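Local coordinates for alginate biosynthesis protein AlgX (Pseudomonas aeruginosa, PDB 4KNC), which protects alginate from degradation as the polymer crosses the periplasm and takes part in its O-acetylation, at residues Q86-E95 / F135-K146; F145-P153 / L189-K197. One frame throughout, in Å; residues are numbered along the deposited sequence.

Contact 1: residues Q86-E95 / F135-K146; sequences QPTRGLVNRE and FDEKEEHAYYFK
The rings of Phe135, Tyr143 and Tyr144 each turn a face to a residue of the short helix 89-93. Arg89 CG sits over the centre of the Tyr144 ring, 3.4 Å from its centroid in a CH-pi contact, while Asn93 OD1 lies in plane at that ring's edge. Leu91 CB stands in the same way over the Phe135 ring, 4.0 Å from the centroid, and Pro87 CB closes on Phe135 CE1. Val92 packs on Tyr143 with both methyls: CG2 stands over the ring centre, and CG1 meets Tyr143 CB at 3.4 Å.

The polar ends pin this packing. Tyr144 OH donates to Pro87 O at 2.7 Å, almost head-on to the carbonyl (176°). A bend at chi3 (74°) takes the Arg89 guanidinium past the ring, where NH2 meets Phe145 O at 2.9 Å with both groups in plane; Asp52 holds the NH1 side. Asn93 uses both ends of its amide, accepting from Tyr144 N and giving ND2 to Glu137 OE2, which is approached from above the carboxylate plane. The same oxygen takes Tyr143 N on its syn lone pair, so two donors grip it, and Arg158 pairs with OE1.

Carbonyls late in the helix are used as well. Asp136 N donates to Leu91 O at 2.8 Å and Glu137 N to Val92 O, with water 1 tying Val92 O to Glu95 N and Glu137 O. Farther out, Arg94 NH1 forms a salt bridge with Asp136 OD2 at 3.3 Å. At the start of the helix, Thr88 OG1 accepts from Leu91 N as an N-cap.

The capped turn follows strand 80-85, an outermost strand of the parallel sheet, and packs on the loop that leads into the inferred active-site residues Asp148 and His150, as part of the SGNH hydrolase-like domain.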
loop_
_atom_site.group_PDB
_atom_site.type_symbol
_atom_site.label_atom_id
_atom_site.label_comp_id
_atom_site.label_asym_id
_atom_site.label_seq_id
_atom_site.Cartn_x
_atom_site.Cartn_y
_atom_site.Cartn_z
ATOM N N GLN A 86 -0.555 2.298 10.250
ATOM C CA GLN A 86 -0.445 3.662 10.779
ATOM C C GLN A 86 -1.669 4.008 11.640
ATOM O O GLN A 86 -2.808 3.864 11.209
ATOM C CB GLN A 86 -0.284 4.671 9.634
ATOM C CG GLN A 86 0.291 6.026 10.082
ATOM C CD GLN A 86 0.198 7.099 8.989
ATOM O OE1 GLN A 86 -0.710 7.072 8.151
ATOM N NE2 GLN A 86 1.142 8.040 8.996
ATOM N N PRO A 87 -1.435 4.425 12.883
ATOM C CA PRO A 87 -2.568 4.694 13.779
ATOM C C PRO A 87 -3.295 6.008 13.448
ATOM O O PRO A 87 -2.764 6.861 12.741
ATOM C CB PRO A 87 -1.912 4.764 15.160
ATOM C CG PRO A 87 -0.476 5.181 14.873
ATOM C CD PRO A 87 -0.130 4.502 13.571
ATOM N N THR A 88 -4.506 6.171 13.956
ATOM C CA THR A 88 -5.295 7.348 13.581
ATOM C C THR A 88 -4.813 8.622 14.272
ATOM O O THR A 88 -4.108 8.582 15.286
ATOM C CB THR A 88 -6.803 7.128 13.813
ATOM O OG1 THR A 88 -7.038 6.747 15.177
ATOM C CG2 THR A 88 -7.333 6.024 12.877
ATOM N N ARG A 89 -5.176 9.757 13.699
ATOM C CA ARG A 89 -4.859 11.045 14.286
ATOM C C ARG A 89 -5.588 11.168 15.613
ATOM O O ARG A 89 -5.108 11.811 16.535
ATOM C CB ARG A 89 -5.255 12.183 13.325
ATOM C CG ARG A 89 -4.533 12.090 11.975
ATOM C CD ARG A 89 -5.020 13.135 10.956
ATOM N NE ARG A 89 -4.539 14.489 11.247
ATOM C CZ ARG A 89 -5.261 15.430 11.853
ATOM N NH1 ARG A 89 -6.507 15.168 12.248
ATOM N NH2 ARG A 89 -4.738 16.636 12.057
ATOM N N GLY A 90 -6.756 10.544 15.708
ATOM C CA GLY A 90 -7.519 10.586 16.942
ATOM C C GLY A 90 -6.823 9.809 18.059
ATOM O O GLY A 90 -6.756 10.287 19.197
ATOM N N LEU A 91 -6.292 8.624 17.742
ATOM C CA LEU A 91 -5.609 7.820 18.757
ATOM C C LEU A 91 -4.339 8.495 19.232
ATOM O O LEU A 91 -4.010 8.438 20.411
ATOM C CB LEU A 91 -5.283 6.416 18.245
ATOM C CG LEU A 91 -6.484 5.479 18.125
ATOM C CD1 LEU A 91 -6.139 4.300 17.224
ATOM C CD2 LEU A 91 -6.949 4.997 19.497
ATOM N N VAL A 92 -3.613 9.143 18.333
ATOM C CA VAL A 92 -2.327 9.698 18.751
ATOM C C VAL A 92 -2.476 11.101 19.332
ATOM O O VAL A 92 -1.929 11.426 20.398
ATOM C CB VAL A 92 -1.311 9.716 17.597
ATOM C CG1 VAL A 92 -0.039 10.404 18.035
ATOM C CG2 VAL A 92 -1.002 8.294 17.130
ATOM N N ASN A 93 -3.226 11.935 18.625
ATOM C CA ASN A 93 -3.364 13.331 19.005
ATOM C C ASN A 93 -4.726 13.653 19.614
ATOM O O ASN A 93 -5.224 14.774 19.478
ATOM C CB ASN A 93 -3.064 14.236 17.813
ATOM C CG ASN A 93 -1.576 14.310 17.503
ATOM O OD1 ASN A 93 -1.129 13.902 16.420
ATOM N ND2 ASN A 93 -0.798 14.843 18.453
ATOM N N ARG A 94 -5.319 12.655 20.272
ATOM C CA ARG A 94 -6.487 12.862 21.130
ATOM C C ARG A 94 -6.498 14.215 21.866
ATOM O O ARG A 94 -7.490 14.936 21.821
ATOM C CB ARG A 94 -6.591 11.735 22.161
ATOM C CG ARG A 94 -7.833 11.817 23.038
ATOM C CD ARG A 94 -7.765 10.853 24.209
ATOM N NE ARG A 94 -9.071 10.700 24.841
ATOM C CZ ARG A 94 -9.282 10.017 25.959
ATOM N NH1 ARG A 94 -8.266 9.428 26.572
ATOM N NH2 ARG A 94 -10.504 9.924 26.464
ATOM N N GLU A 95 -5.393 14.561 22.525
ATOM C CA GLU A 95 -5.371 15.743 23.399
ATOM C C GLU A 95 -5.554 17.083 22.685
ATOM O O GLU A 95 -5.797 18.099 23.333
ATOM C CB GLU A 95 -4.113 15.777 24.284
ATOM C CG GLU A 95 -4.025 14.620 25.308
ATOM C CD GLU A 95 -5.306 14.429 26.134
ATOM O OE1 GLU A 95 -5.917 15.429 26.552
ATOM O OE2 GLU A 95 -5.710 13.271 26.375
ATOM N N PHE A 135 0.175 6.529 21.725
ATOM C CA PHE A 135 -1.195 7.049 21.748
ATOM C C PHE A 135 -1.384 8.110 22.825
ATOM O O PHE A 135 -0.666 8.130 23.830
ATOM C CB PHE A 135 -2.209 5.936 22.004
ATOM C CG PHE A 135 -2.347 4.951 20.878
ATOM C CD1 PHE A 135 -1.547 5.032 19.749
ATOM C CD2 PHE A 135 -3.282 3.930 20.962
ATOM C CE1 PHE A 135 -1.677 4.109 18.721
ATOM C CE2 PHE A 135 -3.420 3.013 19.945
ATOM C CZ PHE A 135 -2.620 3.097 18.820
ATOM N N ASP A 136 -2.370 8.973 22.613
ATOM C CA ASP A 136 -2.704 10.028 23.560
ATOM C C ASP A 136 -1.453 10.800 23.971
ATOM O O ASP A 136 -1.257 11.098 25.141
ATOM C CB ASP A 136 -3.378 9.425 24.800
ATOM C CG ASP A 136 -4.316 10.397 25.469
ATOM O OD1 ASP A 136 -4.323 11.568 25.042
ATOM O OD2 ASP A 136 -5.050 9.999 26.399
ATOM N N GLU A 137 -0.596 11.091 23.003
ATOM C CA GLU A 137 0.733 11.615 23.292
ATOM C C GLU A 137 0.674 13.005 23.906
ATOM O O GLU A 137 -0.285 13.756 23.692
ATOM C CB GLU A 137 1.551 11.699 22.000
ATOM C CG GLU A 137 1.120 12.886 21.118
ATOM C CD GLU A 137 1.994 13.079 19.889
ATOM O OE1 GLU A 137 2.817 12.187 19.562
ATOM O OE2 GLU A 137 1.854 14.136 19.248
ATOM N N LYS A 138 1.712 13.344 24.665
ATOM C CA LYS A 138 2.015 14.740 24.970
ATOM C C LYS A 138 3.460 15.020 24.577
ATOM O O LYS A 138 4.400 14.627 25.270
ATOM C CB LYS A 138 1.765 15.062 26.442
ATOM C CG LYS A 138 0.291 15.010 26.824
ATOM N N GLU A 139 3.622 15.673 23.434
ATOM C CA GLU A 139 4.924 15.890 22.828
ATOM C C GLU A 139 4.973 17.316 22.355
ATOM O O GLU A 139 3.946 17.872 21.992
ATOM C CB GLU A 139 5.085 14.991 21.604
ATOM C CG GLU A 139 5.160 13.514 21.931
ATOM C CD GLU A 139 6.483 13.126 22.563
ATOM O OE1 GLU A 139 7.470 13.872 22.397
ATOM O OE2 GLU A 139 6.529 12.064 23.218
ATOM N N GLU A 140 6.160 17.904 22.322
ATOM C CA GLU A 140 6.295 19.258 21.804
ATOM C C GLU A 140 6.163 19.283 20.289
ATOM O O GLU A 140 5.545 20.181 19.728
ATOM C CB GLU A 140 7.619 19.859 22.233
ATOM C CG GLU A 140 7.628 20.203 23.695
ATOM C CD GLU A 140 6.720 21.375 24.027
ATOM O OE1 GLU A 140 6.675 22.339 23.230
ATOM O OE2 GLU A 140 6.053 21.331 25.086
ATOM N N HIS A 141 6.758 18.296 19.638
ATOM C CA HIS A 141 6.615 18.123 18.199
ATOM C C HIS A 141 5.512 17.110 17.906
ATOM O O HIS A 141 5.736 15.903 17.982
ATOM C CB HIS A 141 7.934 17.659 17.584
ATOM C CG HIS A 141 9.042 18.655 17.720
ATOM N ND1 HIS A 141 10.235 18.364 18.347
ATOM C CD2 HIS A 141 9.138 19.941 17.307
ATOM C CE1 HIS A 141 11.018 19.426 18.312
ATOM N NE2 HIS A 141 10.376 20.397 17.684
ATOM N N ALA A 142 4.326 17.615 17.582
ATOM C CA ALA A 142 3.152 16.776 17.369
ATOM C C ALA A 142 3.407 15.675 16.338
ATOM O O ALA A 142 4.062 15.908 15.316
ATOM C CB ALA A 142 1.978 17.642 16.929
ATOM N N TYR A 143 2.886 14.481 16.606
ATOM C CA TYR A 143 3.046 13.339 15.697
ATOM C C TYR A 143 2.502 13.689 14.295
ATOM O O TYR A 143 3.177 13.470 13.278
ATOM C CB TYR A 143 2.318 12.134 16.295
ATOM C CG TYR A 143 2.423 10.808 15.564
ATOM C CD1 TYR A 143 1.653 10.551 14.436
ATOM C CD2 TYR A 143 3.229 9.775 16.058
ATOM C CE1 TYR A 143 1.726 9.334 13.779
ATOM C CE2 TYR A 143 3.295 8.551 15.414
ATOM C CZ TYR A 143 2.542 8.337 14.264
ATOM O OH TYR A 143 2.596 7.125 13.593
ATOM N N TYR A 144 1.304 14.272 14.258
ATOM C CA TYR A 144 0.626 14.637 12.998
ATOM C C TYR A 144 0.637 16.126 12.677
ATOM O O TYR A 144 0.666 16.959 13.582
ATOM C CB TYR A 144 -0.833 14.182 13.038
ATOM C CG TYR A 144 -1.034 12.745 12.603
ATOM C CD1 TYR A 144 -0.959 12.398 11.257
ATOM C CD2 TYR A 144 -1.299 11.735 13.536
ATOM C CE1 TYR A 144 -1.139 11.091 10.840
ATOM C CE2 TYR A 144 -1.485 10.413 13.128
ATOM C CZ TYR A 144 -1.397 10.103 11.774
ATOM O OH TYR A 144 -1.572 8.816 11.330
ATOM N N PHE A 145 0.591 16.466 11.388
ATOM C CA PHE A 145 0.312 17.845 10.997
ATOM C C PHE A 145 -1.072 18.249 11.519
ATOM O O PHE A 145 -1.968 17.404 11.655
ATOM C CB PHE A 145 0.393 18.042 9.473
ATOM C CG PHE A 145 1.807 18.053 8.922
ATOM C CD1 PHE A 145 2.589 19.205 8.979
ATOM C CD2 PHE A 145 2.353 16.908 8.346
ATOM C CE1 PHE A 145 3.893 19.213 8.472
ATOM C CE2 PHE A 145 3.643 16.904 7.835
ATOM C CZ PHE A 145 4.415 18.067 7.895
ATOM N N LYS A 146 -1.224 19.542 11.808
ATOM C CA LYS A 146 -2.468 20.139 12.310
ATOM C C LYS A 146 -3.685 19.902 11.434
ATOM O O LYS A 146 -4.778 19.648 11.939
ATOM C CB LYS A 146 -2.298 21.656 12.478
ATOM C CG LYS A 146 -1.327 22.044 13.580
ATOM C CD LYS A 146 -1.177 23.564 13.670
ATOM C CE LYS A 146 -0.408 23.966 14.907
ATOM N NZ LYS A 146 -0.326 25.447 15.001
HETATM O O HOH W 1 -2.658 13.542 22.287
#

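Contact 2: residues F145-P153 / L189-K197; sequences FKGDHHWTP and LSKLGTFHK
A chi1 of -166° sets CG of Asp148 across from its own amide nitrogen and carries the carboxylate toward the start of helix 194-203, and Lys191, extended through chi2 and then folded at chi3 (-71°) and chi4 (-83°), curls its chain across the same group. The setting is the inferred Ser-His-Asp catalytic triad of the SGNH hydrolase-like domain, and Asp148 is shared out between the two segments. Its OD1 points an anti lone pair at Thr194 N, 3.0 Å away in a nearly straight bond, and takes a weak one from Thr194 OG1. Its OD2 serves His150: ND1 arrives on the syn lone pair at 2.6 Å, and the backbone N of His150 comes from above the carboxylate plane, closing an Asx turn. On its far side, His150 NE2 is hydrogen-bonded to Ser243 OG, the proposed nucleophile.

Gly147 makes the second join. Its carbonyl oxygen accepts from Phe195 N at 2.7 Å and, weakly, from His196 N, and so draws the loop onto the first turn of the helix. Gly147 CA stands over the centre of the His196 ring, a CH-pi contact 3.7 Å from the centroid, while Asp44 O holds His196 NE2. The Phe195 ring lays one face against the Asp148 carbonyl carbon, off its centre.

The end of strand 180-191 packs on Phe145. Lys191 CD covers one face of its ring, and Thr152 CG2 the opposite one; Leu189 CD2 lies in plane at the edge, 3.9 Å from Phe145 CZ, and also touches Pro153. The amine of Lys191 reaches only a long salt bridge with OD2 of Asp148 and has Tyr249 OH as another partner. A bridging water joins them more closely: water 2 accepts from Lys191 NZ at 2.6 Å and donates to Asp148 OD1, also at 2.6 Å.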
loop_
_atom_site.group_PDB
_atom_site.type_symbol
_atom_site.label_atom_id
_atom_site.label_comp_id
_atom_site.label_asym_id
_atom_site.label_seq_id
_atom_site.Cartn_x
_atom_site.Cartn_y
_atom_site.Cartn_z
ATOM N N PHE A 145 0.591 16.466 11.388
ATOM C CA PHE A 145 0.312 17.845 10.997
ATOM C C PHE A 145 -1.072 18.249 11.519
ATOM O O PHE A 145 -1.968 17.404 11.655
ATOM C CB PHE A 145 0.393 18.042 9.473
ATOM C CG PHE A 145 1.807 18.053 8.922
ATOM C CD1 PHE A 145 2.589 19.205 8.979
ATOM C CD2 PHE A 145 2.353 16.908 8.346
ATOM C CE1 PHE A 145 3.893 19.213 8.472
ATOM C CE2 PHE A 145 3.643 16.904 7.835
ATOM C CZ PHE A 145 4.415 18.067 7.895
ATOM N N LYS A 146 -1.224 19.542 11.808
ATOM C CA LYS A 146 -2.468 20.139 12.310
ATOM C C LYS A 146 -3.685 19.902 11.434
ATOM O O LYS A 146 -4.778 19.648 11.939
ATOM C CB LYS A 146 -2.298 21.656 12.478
ATOM C CG LYS A 146 -1.327 22.044 13.580
ATOM C CD LYS A 146 -1.177 23.564 13.670
ATOM C CE LYS A 146 -0.408 23.966 14.907
ATOM N NZ LYS A 146 -0.326 25.447 15.001
ATOM N N GLY A 147 -3.498 20.021 10.124
ATOM C CA GLY A 147 -4.616 19.969 9.197
ATOM C C GLY A 147 -4.302 19.106 7.990
ATOM O O GLY A 147 -4.681 19.430 6.869
ATOM N N ASP A 148 -3.600 17.996 8.225
ATOM C CA ASP A 148 -3.190 17.112 7.140
ATOM C C ASP A 148 -3.206 15.664 7.621
ATOM O O ASP A 148 -3.217 15.409 8.823
ATOM C CB ASP A 148 -1.795 17.496 6.632
ATOM C CG ASP A 148 -1.460 16.847 5.300
ATOM O OD1 ASP A 148 -2.046 17.244 4.264
ATOM O OD2 ASP A 148 -0.594 15.950 5.276
ATOM N N HIS A 149 -3.213 14.730 6.674
ATOM C CA HIS A 149 -3.260 13.302 6.983
ATOM C C HIS A 149 -1.866 12.657 7.121
ATOM O O HIS A 149 -1.751 11.502 7.504
ATOM C CB HIS A 149 -4.090 12.560 5.914
ATOM C CG HIS A 149 -3.535 12.679 4.527
ATOM N ND1 HIS A 149 -3.510 13.874 3.836
ATOM C CD2 HIS A 149 -2.995 11.755 3.694
ATOM C CE1 HIS A 149 -2.969 13.681 2.644
ATOM N NE2 HIS A 149 -2.651 12.404 2.532
ATOM N N HIS A 150 -0.810 13.391 6.788
ATOM C CA HIS A 150 0.549 12.867 6.936
ATOM C C HIS A 150 1.053 13.073 8.357
ATOM O O HIS A 150 0.683 14.052 9.011
ATOM C CB HIS A 150 1.516 13.553 5.965
ATOM C CG HIS A 150 1.220 13.271 4.526
ATOM N ND1 HIS A 150 0.539 14.162 3.722
ATOM C CD2 HIS A 150 1.485 12.190 3.754
ATOM C CE1 HIS A 150 0.407 13.641 2.513
ATOM N NE2 HIS A 150 0.964 12.444 2.507
ATOM N N TRP A 151 1.885 12.149 8.840
ATOM C CA TRP A 151 2.655 12.411 10.044
ATOM C C TRP A 151 3.696 13.480 9.729
ATOM O O TRP A 151 4.068 13.666 8.577
ATOM C CB TRP A 151 3.327 11.126 10.601
ATOM C CG TRP A 151 4.022 10.214 9.601
ATOM C CD1 TRP A 151 4.558 10.557 8.380
ATOM C CD2 TRP A 151 4.251 8.802 9.753
ATOM N NE1 TRP A 151 5.104 9.445 7.771
ATOM C CE2 TRP A 151 4.924 8.358 8.594
ATOM C CE3 TRP A 151 3.938 7.871 10.752
ATOM C CZ2 TRP A 151 5.286 7.019 8.410
ATOM C CZ3 TRP A 151 4.291 6.554 10.564
ATOM C CH2 TRP A 151 4.971 6.139 9.407
ATOM N N THR A 152 4.148 14.199 10.747
ATOM C CA THR A 152 5.318 15.052 10.589
ATOM C C THR A 152 6.545 14.134 10.585
ATOM O O THR A 152 6.434 12.959 10.944
ATOM C CB THR A 152 5.464 16.002 11.775
ATOM O OG1 THR A 152 5.576 15.238 12.994
ATOM C CG2 THR A 152 4.262 16.946 11.855
ATOM N N PRO A 153 7.714 14.659 10.177
ATOM C CA PRO A 153 8.945 13.880 10.342
ATOM C C PRO A 153 9.157 13.362 11.769
ATOM O O PRO A 153 9.566 12.221 11.895
ATOM C CB PRO A 153 10.030 14.867 9.944
ATOM C CG PRO A 153 9.350 15.686 8.872
ATOM C CD PRO A 153 7.931 15.846 9.329
ATOM N N LEU A 189 10.365 21.860 6.326
ATOM C CA LEU A 189 9.368 21.267 5.447
ATOM C C LEU A 189 8.086 22.081 5.563
ATOM O O LEU A 189 7.517 22.217 6.646
ATOM C CB LEU A 189 9.116 19.795 5.831
ATOM C CG LEU A 189 7.952 19.059 5.146
ATOM C CD1 LEU A 189 8.201 18.881 3.652
ATOM C CD2 LEU A 189 7.665 17.711 5.776
ATOM N N SER A 190 7.628 22.634 4.452
ATOM C CA SER A 190 6.419 23.435 4.481
ATOM C C SER A 190 5.207 22.585 4.133
ATOM O O SER A 190 5.237 21.818 3.174
ATOM C CB SER A 190 6.523 24.584 3.482
ATOM O OG SER A 190 6.607 24.080 2.162
ATOM N N LYS A 191 4.129 22.735 4.892
ATOM C CA LYS A 191 2.888 22.070 4.512
ATOM C C LYS A 191 1.652 22.890 4.826
ATOM O O LYS A 191 1.426 23.292 5.967
ATOM C CB LYS A 191 2.756 20.690 5.169
ATOM C CG LYS A 191 1.535 19.921 4.625
ATOM C CD LYS A 191 1.581 18.451 4.961
ATOM C CE LYS A 191 2.654 17.735 4.170
ATOM N NZ LYS A 191 2.181 17.378 2.818
ATOM N N LEU A 192 0.858 23.150 3.798
ATOM C CA LEU A 192 -0.475 23.682 4.006
ATOM C C LEU A 192 -1.352 22.444 3.895
ATOM O O LEU A 192 -1.425 21.827 2.832
ATOM C CB LEU A 192 -0.834 24.715 2.924
ATOM C CG LEU A 192 -2.266 25.271 2.962
ATOM C CD1 LEU A 192 -2.529 25.953 4.296
ATOM C CD2 LEU A 192 -2.563 26.221 1.792
ATOM N N GLY A 193 -1.979 22.058 5.000
ATOM C CA GLY A 193 -2.628 20.760 5.074
ATOM C C GLY A 193 -3.836 20.588 4.180
ATOM O O GLY A 193 -4.564 21.550 3.924
ATOM N N THR A 194 -4.067 19.357 3.722
ATOM C CA THR A 194 -5.249 19.052 2.911
ATOM C C THR A 194 -6.579 19.320 3.623
ATOM O O THR A 194 -7.576 19.654 2.982
ATOM C CB THR A 194 -5.248 17.589 2.416
ATOM O OG1 THR A 194 -5.249 16.701 3.543
ATOM C CG2 THR A 194 -4.031 17.314 1.542
ATOM N N PHE A 195 -6.615 19.175 4.944
ATOM C CA PHE A 195 -7.882 19.390 5.649
ATOM C C PHE A 195 -8.158 20.889 5.633
ATOM O O PHE A 195 -9.305 21.312 5.511
ATOM C CB PHE A 195 -7.863 18.920 7.122
ATOM C CG PHE A 195 -7.499 17.457 7.331
ATOM C CD1 PHE A 195 -7.222 16.614 6.269
ATOM C CD2 PHE A 195 -7.426 16.944 8.618
ATOM C CE1 PHE A 195 -6.879 15.274 6.484
ATOM C CE2 PHE A 195 -7.080 15.601 8.846
ATOM C CZ PHE A 195 -6.811 14.771 7.773
ATOM N N HIS A 196 -7.094 21.680 5.790
ATOM C CA HIS A 196 -7.198 23.141 5.807
ATOM C C HIS A 196 -7.664 23.647 4.438
ATOM O O HIS A 196 -8.504 24.540 4.364
ATOM C CB HIS A 196 -5.860 23.781 6.179
ATOM C CG HIS A 196 -5.505 23.675 7.630
ATOM N ND1 HIS A 196 -4.201 23.696 8.076
ATOM C CD2 HIS A 196 -6.282 23.599 8.738
ATOM C CE1 HIS A 196 -4.189 23.629 9.399
ATOM N NE2 HIS A 196 -5.438 23.575 9.824
ATOM N N LYS A 197 -7.134 23.056 3.368
ATOM C CA LYS A 197 -7.550 23.402 2.016
ATOM C C LYS A 197 -9.003 23.029 1.762
ATOM O O LYS A 197 -9.744 23.781 1.099
ATOM C CB LYS A 197 -6.666 22.730 0.970
ATOM C CG LYS A 197 -5.239 23.254 0.933
ATOM C CD LYS A 197 -4.468 22.615 -0.202
ATOM C CE LYS A 197 -2.973 22.827 -0.038
ATOM N NZ LYS A 197 -2.211 22.013 -1.029
HETATM O O HOH W 2 -0.357 16.901 2.324
#

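How the contacts relate
The two contacts are neighbours in series along the chain, their centres about 13 Å apart. Phe145 and Lys146 belong to both, with the backbone of Phe145 serving contact 1 and its ring contact 2. The loop is also stitched to itself, with Tyr143 O and Thr152 N 2.8 Å apart and Ala142 O and Thr152 OG1 2.9 Å apart, probable hydrogen bonds. Arg89 NE comes within 2.9 Å of Asp148 O. Contact 2 holds Asp148 and His150 of the inferred active site, while contact 1 lies beside it, and Gln86 NE2 of contact 1 is hydrogen-bonded to OD1 of Asn244, next to Ser243.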